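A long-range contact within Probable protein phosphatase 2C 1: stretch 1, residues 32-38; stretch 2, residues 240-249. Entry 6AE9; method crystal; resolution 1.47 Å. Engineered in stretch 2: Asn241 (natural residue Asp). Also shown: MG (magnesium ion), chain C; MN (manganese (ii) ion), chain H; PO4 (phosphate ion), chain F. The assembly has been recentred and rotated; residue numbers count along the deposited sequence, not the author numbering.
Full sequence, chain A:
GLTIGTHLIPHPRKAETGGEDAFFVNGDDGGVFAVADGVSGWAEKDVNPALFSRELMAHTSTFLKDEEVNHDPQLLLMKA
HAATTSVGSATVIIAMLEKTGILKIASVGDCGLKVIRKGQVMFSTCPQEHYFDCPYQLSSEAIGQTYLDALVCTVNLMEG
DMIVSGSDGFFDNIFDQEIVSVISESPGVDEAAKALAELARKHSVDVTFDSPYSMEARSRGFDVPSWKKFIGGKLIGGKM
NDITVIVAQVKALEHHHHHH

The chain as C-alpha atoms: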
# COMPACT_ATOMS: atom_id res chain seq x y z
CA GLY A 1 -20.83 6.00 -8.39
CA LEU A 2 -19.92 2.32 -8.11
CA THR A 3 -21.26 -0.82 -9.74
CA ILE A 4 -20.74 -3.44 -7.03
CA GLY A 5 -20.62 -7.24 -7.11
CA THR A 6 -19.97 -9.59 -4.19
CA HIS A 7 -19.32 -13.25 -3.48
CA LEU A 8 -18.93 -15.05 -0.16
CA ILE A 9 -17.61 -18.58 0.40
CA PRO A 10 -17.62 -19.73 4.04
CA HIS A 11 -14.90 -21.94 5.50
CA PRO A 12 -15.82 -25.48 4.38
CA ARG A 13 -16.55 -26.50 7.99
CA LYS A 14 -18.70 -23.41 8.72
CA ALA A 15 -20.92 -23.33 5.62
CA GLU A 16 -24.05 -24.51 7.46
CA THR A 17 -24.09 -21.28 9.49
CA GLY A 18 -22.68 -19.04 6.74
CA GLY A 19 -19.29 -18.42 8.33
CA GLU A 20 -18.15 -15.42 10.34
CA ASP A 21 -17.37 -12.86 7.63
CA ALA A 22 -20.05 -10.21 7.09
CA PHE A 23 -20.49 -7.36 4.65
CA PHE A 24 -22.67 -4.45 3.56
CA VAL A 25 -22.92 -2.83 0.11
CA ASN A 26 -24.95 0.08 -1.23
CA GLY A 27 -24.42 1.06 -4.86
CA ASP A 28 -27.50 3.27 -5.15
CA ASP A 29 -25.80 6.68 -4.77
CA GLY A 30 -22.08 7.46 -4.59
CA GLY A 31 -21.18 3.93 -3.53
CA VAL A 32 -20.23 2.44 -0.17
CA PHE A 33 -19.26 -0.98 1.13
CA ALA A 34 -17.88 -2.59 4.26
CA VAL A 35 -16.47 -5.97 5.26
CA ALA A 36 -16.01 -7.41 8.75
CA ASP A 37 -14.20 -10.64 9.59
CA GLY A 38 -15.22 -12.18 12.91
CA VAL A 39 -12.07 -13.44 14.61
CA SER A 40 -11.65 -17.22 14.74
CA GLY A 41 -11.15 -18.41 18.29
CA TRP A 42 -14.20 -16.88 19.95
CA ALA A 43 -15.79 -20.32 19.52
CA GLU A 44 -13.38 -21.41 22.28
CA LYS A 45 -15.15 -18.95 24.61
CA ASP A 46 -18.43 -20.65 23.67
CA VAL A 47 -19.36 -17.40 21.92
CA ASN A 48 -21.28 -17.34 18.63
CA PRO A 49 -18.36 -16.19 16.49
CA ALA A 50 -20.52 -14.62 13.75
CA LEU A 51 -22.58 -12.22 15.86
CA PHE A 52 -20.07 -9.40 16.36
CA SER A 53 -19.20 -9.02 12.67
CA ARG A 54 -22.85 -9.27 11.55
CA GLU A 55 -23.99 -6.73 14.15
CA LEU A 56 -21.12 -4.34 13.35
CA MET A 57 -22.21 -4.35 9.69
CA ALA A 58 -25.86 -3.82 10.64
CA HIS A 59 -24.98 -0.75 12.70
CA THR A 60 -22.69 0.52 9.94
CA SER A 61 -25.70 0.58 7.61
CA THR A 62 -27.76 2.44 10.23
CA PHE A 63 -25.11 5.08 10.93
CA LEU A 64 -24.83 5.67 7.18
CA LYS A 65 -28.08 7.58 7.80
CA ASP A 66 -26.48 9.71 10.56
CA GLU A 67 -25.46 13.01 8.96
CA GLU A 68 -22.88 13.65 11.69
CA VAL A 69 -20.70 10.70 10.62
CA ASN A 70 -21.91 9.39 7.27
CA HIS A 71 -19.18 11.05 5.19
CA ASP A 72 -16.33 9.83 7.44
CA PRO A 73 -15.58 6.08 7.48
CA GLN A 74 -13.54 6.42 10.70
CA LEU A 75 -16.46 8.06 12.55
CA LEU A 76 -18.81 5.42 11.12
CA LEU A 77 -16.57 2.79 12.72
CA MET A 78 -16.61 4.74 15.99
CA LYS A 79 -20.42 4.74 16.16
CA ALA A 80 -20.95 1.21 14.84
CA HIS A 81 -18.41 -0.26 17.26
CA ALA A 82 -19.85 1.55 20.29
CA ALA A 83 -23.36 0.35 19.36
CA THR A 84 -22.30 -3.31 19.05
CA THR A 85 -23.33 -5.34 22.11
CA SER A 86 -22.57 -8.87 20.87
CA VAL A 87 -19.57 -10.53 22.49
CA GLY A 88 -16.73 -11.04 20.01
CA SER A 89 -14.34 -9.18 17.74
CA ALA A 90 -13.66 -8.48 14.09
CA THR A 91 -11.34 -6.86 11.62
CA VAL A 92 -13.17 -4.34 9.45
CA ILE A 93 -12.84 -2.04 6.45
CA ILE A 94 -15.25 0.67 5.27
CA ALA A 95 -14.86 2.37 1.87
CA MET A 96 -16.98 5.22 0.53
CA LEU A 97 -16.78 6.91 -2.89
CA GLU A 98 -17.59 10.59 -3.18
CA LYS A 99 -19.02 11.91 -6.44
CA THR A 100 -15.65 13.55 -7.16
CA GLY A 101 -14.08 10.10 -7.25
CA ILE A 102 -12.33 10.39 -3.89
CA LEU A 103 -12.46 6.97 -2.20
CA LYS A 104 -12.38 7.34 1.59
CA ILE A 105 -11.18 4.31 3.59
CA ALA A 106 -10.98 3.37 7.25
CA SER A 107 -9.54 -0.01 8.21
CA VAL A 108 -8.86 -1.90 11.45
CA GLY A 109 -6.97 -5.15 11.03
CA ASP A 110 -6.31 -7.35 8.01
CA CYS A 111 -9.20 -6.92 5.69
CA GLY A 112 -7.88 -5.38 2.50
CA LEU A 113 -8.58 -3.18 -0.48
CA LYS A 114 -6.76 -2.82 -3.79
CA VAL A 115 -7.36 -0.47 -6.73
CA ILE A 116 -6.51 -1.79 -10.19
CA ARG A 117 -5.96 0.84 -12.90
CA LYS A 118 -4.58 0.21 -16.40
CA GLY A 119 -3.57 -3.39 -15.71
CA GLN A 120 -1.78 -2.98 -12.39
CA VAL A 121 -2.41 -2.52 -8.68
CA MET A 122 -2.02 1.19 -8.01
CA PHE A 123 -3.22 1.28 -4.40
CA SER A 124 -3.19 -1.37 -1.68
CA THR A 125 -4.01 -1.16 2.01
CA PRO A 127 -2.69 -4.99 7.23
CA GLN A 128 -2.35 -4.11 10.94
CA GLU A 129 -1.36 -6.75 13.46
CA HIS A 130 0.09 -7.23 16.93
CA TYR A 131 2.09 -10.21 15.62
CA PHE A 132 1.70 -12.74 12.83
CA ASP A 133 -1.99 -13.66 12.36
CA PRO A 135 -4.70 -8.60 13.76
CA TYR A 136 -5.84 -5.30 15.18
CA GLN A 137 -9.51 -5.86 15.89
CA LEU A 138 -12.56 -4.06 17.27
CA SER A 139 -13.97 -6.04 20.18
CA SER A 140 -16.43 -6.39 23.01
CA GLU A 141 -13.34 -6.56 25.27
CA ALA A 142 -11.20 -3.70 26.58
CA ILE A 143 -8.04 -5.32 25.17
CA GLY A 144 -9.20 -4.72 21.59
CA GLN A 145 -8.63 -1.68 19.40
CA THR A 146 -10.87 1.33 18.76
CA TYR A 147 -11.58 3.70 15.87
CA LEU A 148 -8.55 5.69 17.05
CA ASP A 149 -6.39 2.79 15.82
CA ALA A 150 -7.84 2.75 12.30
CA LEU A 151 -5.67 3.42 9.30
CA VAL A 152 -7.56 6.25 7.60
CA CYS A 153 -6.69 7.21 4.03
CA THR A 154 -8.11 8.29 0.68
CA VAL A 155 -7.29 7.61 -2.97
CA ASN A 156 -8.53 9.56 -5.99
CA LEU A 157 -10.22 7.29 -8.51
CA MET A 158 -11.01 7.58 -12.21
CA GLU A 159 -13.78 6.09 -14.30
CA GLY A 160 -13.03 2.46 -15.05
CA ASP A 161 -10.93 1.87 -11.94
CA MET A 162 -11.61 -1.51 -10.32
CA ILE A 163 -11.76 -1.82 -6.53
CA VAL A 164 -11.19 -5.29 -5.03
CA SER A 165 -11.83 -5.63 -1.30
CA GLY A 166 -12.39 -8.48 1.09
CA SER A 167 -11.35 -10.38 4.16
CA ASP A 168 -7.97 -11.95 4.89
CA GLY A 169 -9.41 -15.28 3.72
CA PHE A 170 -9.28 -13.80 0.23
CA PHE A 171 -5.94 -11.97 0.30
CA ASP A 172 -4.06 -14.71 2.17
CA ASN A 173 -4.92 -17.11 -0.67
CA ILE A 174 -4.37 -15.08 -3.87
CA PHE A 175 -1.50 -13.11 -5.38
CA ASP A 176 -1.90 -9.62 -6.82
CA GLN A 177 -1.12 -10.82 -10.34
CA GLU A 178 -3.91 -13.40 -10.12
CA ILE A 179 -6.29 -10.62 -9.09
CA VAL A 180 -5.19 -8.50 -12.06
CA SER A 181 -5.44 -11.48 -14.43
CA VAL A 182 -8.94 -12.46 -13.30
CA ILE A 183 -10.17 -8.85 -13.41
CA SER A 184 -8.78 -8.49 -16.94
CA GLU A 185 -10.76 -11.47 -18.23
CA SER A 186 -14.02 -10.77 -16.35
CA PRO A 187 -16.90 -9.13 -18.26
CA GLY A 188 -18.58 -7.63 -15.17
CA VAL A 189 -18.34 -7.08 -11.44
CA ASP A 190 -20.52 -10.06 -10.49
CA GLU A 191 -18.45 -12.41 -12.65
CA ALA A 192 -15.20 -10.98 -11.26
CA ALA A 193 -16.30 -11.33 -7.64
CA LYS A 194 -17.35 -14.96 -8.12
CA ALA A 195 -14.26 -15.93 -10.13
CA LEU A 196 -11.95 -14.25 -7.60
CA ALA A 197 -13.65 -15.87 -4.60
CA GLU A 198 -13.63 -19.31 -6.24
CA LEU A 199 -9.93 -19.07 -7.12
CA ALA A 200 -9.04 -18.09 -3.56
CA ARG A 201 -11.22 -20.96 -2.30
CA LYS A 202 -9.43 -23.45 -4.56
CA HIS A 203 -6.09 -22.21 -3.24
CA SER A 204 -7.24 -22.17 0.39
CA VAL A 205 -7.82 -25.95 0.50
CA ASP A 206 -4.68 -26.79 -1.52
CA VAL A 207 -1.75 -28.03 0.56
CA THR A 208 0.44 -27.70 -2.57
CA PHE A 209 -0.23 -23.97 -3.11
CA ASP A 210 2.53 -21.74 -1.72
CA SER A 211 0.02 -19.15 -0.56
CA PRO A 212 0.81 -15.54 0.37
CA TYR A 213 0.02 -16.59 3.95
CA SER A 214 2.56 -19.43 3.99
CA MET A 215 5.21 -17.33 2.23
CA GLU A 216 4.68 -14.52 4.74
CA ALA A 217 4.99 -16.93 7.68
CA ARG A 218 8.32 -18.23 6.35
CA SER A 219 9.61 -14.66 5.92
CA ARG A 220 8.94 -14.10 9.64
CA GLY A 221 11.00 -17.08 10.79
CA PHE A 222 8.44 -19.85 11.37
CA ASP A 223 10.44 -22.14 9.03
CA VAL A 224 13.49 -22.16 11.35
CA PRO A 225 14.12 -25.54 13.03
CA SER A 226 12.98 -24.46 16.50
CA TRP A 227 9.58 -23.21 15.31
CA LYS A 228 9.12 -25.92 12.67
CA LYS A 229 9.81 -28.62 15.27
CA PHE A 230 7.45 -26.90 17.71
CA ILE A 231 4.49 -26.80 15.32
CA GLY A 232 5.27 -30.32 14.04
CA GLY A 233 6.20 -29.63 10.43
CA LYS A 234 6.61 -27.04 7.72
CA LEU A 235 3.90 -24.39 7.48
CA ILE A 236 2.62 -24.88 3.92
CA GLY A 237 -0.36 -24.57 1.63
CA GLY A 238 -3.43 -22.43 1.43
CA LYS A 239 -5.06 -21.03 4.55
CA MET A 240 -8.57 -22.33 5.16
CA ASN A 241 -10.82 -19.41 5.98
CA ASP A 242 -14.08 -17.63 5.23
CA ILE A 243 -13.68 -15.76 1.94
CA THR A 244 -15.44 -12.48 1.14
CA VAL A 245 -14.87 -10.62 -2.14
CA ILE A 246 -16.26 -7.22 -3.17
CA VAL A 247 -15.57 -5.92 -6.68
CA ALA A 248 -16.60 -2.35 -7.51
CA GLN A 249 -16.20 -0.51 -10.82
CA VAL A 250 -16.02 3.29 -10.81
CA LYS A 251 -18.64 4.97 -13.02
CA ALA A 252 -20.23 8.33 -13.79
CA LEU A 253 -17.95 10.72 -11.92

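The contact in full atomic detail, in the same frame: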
# COMPACT_ATOMS: atom_id res chain seq x y z
N VAL A 32 -20.83 2.71 -1.47
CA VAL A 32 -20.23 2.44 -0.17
C VAL A 32 -20.27 0.93 0.06
O VAL A 32 -21.20 0.25 -0.37
CB VAL A 32 -20.95 3.22 0.96
CG1 VAL A 32 -22.44 2.91 0.96
CG2 VAL A 32 -20.32 2.93 2.32
N PHE A 33 -19.23 0.41 0.71
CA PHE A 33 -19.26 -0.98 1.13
C PHE A 33 -18.42 -1.14 2.38
O PHE A 33 -17.61 -0.28 2.74
CB PHE A 33 -18.81 -1.94 0.02
CG PHE A 33 -17.41 -1.73 -0.45
CD1 PHE A 33 -16.34 -2.26 0.24
CD2 PHE A 33 -17.16 -0.99 -1.60
CE1 PHE A 33 -15.05 -2.06 -0.18
CE2 PHE A 33 -15.86 -0.79 -2.05
CZ PHE A 33 -14.80 -1.32 -1.33
N ALA A 34 -18.63 -2.27 3.06
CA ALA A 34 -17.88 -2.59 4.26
C ALA A 34 -17.79 -4.10 4.38
O ALA A 34 -18.68 -4.83 3.93
CB ALA A 34 -18.55 -1.99 5.50
N VAL A 35 -16.69 -4.56 4.98
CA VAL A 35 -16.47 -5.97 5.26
C VAL A 35 -16.00 -6.08 6.71
O VAL A 35 -15.21 -5.25 7.17
CB VAL A 35 -15.40 -6.58 4.33
CG1 VAL A 35 -15.19 -8.05 4.64
CG2 VAL A 35 -15.79 -6.41 2.87
N ALA A 36 -16.49 -7.09 7.41
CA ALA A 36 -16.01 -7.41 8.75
C ALA A 36 -15.75 -8.90 8.85
O ALA A 36 -16.56 -9.71 8.39
CB ALA A 36 -17.03 -6.98 9.81
N ASP A 37 -14.63 -9.25 9.45
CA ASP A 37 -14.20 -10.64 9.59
C ASP A 37 -14.19 -10.97 11.08
O ASP A 37 -13.28 -10.56 11.81
CB ASP A 37 -12.82 -10.81 8.98
CG ASP A 37 -12.27 -12.22 9.12
OD1 ASP A 37 -12.83 -13.03 9.90
OD2 ASP A 37 -11.24 -12.52 8.49
N GLY A 38 -15.19 -11.73 11.53
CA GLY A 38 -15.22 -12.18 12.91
C GLY A 38 -14.03 -13.06 13.21
O GLY A 38 -13.71 -13.96 12.43
N MET A 240 -7.12 -22.17 5.15
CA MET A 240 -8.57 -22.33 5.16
C MET A 240 -9.21 -21.21 5.96
O MET A 240 -8.75 -20.86 7.04
CB MET A 240 -8.95 -23.70 5.72
CG MET A 240 -8.58 -24.85 4.79
SD MET A 240 -9.08 -26.46 5.41
CE MET A 240 -10.84 -26.21 5.55
N ASN A 241 -10.27 -20.62 5.40
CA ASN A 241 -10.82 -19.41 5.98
C ASN A 241 -12.10 -19.03 5.25
O ASN A 241 -12.29 -19.40 4.09
CB ASN A 241 -9.77 -18.30 5.83
CG ASN A 241 -9.74 -17.36 7.00
OD1 ASN A 241 -10.18 -16.21 6.91
ND2 ASN A 241 -9.26 -17.85 8.13
N ASP A 242 -12.99 -18.30 5.93
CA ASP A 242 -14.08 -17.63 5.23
C ASP A 242 -13.49 -16.68 4.20
O ASP A 242 -12.47 -16.04 4.44
CB ASP A 242 -14.91 -16.83 6.23
CG ASP A 242 -15.58 -17.69 7.29
OD1 ASP A 242 -16.06 -18.80 6.96
OD2 ASP A 242 -15.65 -17.25 8.45
N ILE A 243 -14.13 -16.61 3.04
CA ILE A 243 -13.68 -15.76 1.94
C ILE A 243 -14.80 -14.81 1.56
O ILE A 243 -15.92 -15.24 1.27
CB ILE A 243 -13.25 -16.61 0.73
CG1 ILE A 243 -11.97 -17.37 1.07
CG2 ILE A 243 -13.04 -15.72 -0.50
CD1 ILE A 243 -11.64 -18.50 0.12
N THR A 244 -14.51 -13.51 1.58
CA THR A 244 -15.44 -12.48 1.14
C THR A 244 -14.74 -11.63 0.10
O THR A 244 -13.61 -11.18 0.32
CB THR A 244 -15.88 -11.60 2.32
OG1 THR A 244 -16.57 -12.41 3.28
CG2 THR A 244 -16.80 -10.48 1.86
N VAL A 245 -15.40 -11.43 -1.04
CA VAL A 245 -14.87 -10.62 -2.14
C VAL A 245 -15.90 -9.57 -2.54
O VAL A 245 -17.06 -9.91 -2.81
CB VAL A 245 -14.48 -11.48 -3.35
CG1 VAL A 245 -13.98 -10.59 -4.48
CG2 VAL A 245 -13.43 -12.49 -2.96
N ILE A 246 -15.47 -8.31 -2.61
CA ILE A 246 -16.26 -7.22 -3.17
C ILE A 246 -15.49 -6.67 -4.35
O ILE A 246 -14.30 -6.36 -4.23
CB ILE A 246 -16.51 -6.12 -2.12
CG1 ILE A 246 -17.18 -6.71 -0.88
CG2 ILE A 246 -17.35 -5.00 -2.71
CD1 ILE A 246 -17.72 -5.65 0.07
N VAL A 247 -16.15 -6.55 -5.50
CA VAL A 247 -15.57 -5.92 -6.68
C VAL A 247 -16.46 -4.74 -7.05
O VAL A 247 -17.68 -4.90 -7.19
CB VAL A 247 -15.44 -6.90 -7.86
CG1 VAL A 247 -14.88 -6.18 -9.07
CG2 VAL A 247 -14.56 -8.08 -7.49
N ALA A 248 -15.86 -3.56 -7.20
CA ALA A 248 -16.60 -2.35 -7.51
C ALA A 248 -15.92 -1.61 -8.64
O ALA A 248 -14.71 -1.38 -8.59
CB ALA A 248 -16.69 -1.43 -6.29
N GLN A 249 -16.70 -1.23 -9.65
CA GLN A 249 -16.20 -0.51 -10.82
C GLN A 249 -16.66 0.94 -10.73
O GLN A 249 -17.84 1.20 -10.48
CB GLN A 249 -16.76 -1.15 -12.09
CG GLN A 249 -16.27 -0.53 -13.38
CD GLN A 249 -16.88 -1.20 -14.59
OE1 GLN A 249 -18.01 -1.70 -14.54
NE2 GLN A 249 -16.14 -1.21 -15.69
MG MG C . -13.03 -14.82 10.74
MN MN H . -10.45 -14.40 7.99
P PO4 F . -10.31 -15.51 10.53
O1 PO4 F . -10.82 -14.81 11.77
O2 PO4 F . -9.24 -14.69 9.86
O3 PO4 F . -9.74 -16.87 10.88
O4 PO4 F . -11.46 -15.66 9.56
O HOH W 1 -14.54 -14.89 9.41
O HOH W 2 -12.02 -14.42 6.57
O HOH W 3 -13.42 -16.64 11.53

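Strands that face one another across a protein core, rather than lying side by side in one sheet, are joined by side chains, and this phosphatase offers a compact example. Strands 32-38 and 243-249 run nearly antiparallel (167°), their axes 8.8 Å apart at closest approach, and no hydrogen bond crosses between them. Packing fills the gap instead. Ile246, which covers the most surface, points toward the opposing strand and, with chi1 m and chi2 t, extends CD1 to 3.5 Å from CG2 of Val35 and 3.7 Å from CD1 of Phe33. Its CG2 sits over one face of the Phe33 ring, 4.1 Å from the centroid, a CH-pi contact. Phe33, chi1 p, thus offers a broad flat surface to a branched aliphatic chain, and its CE2 also reaches CB of Ala248 at 4.4 Å. Val35 continues the apolar layer, its CG1 lying 4.0 Å from CG2 of Thr244, whose hydroxyl is hydrogen-bonded elsewhere in the structure.

Beyond this apolar layer, at the end of the contact, metal coordination takes over from packing. Asp37 OD2 and OD1 of the engineered Asn241 lie 4.2 Å apart, each binding the same manganese at 2.1 Å from nearly opposite sides. Asp37 OD1 and Gly38 O bind magnesium, each at 2.0 Å, while phosphate, coordinating both ions, accepts a hydrogen bond from Asn241 ND2 to its O3 (3.0 Å).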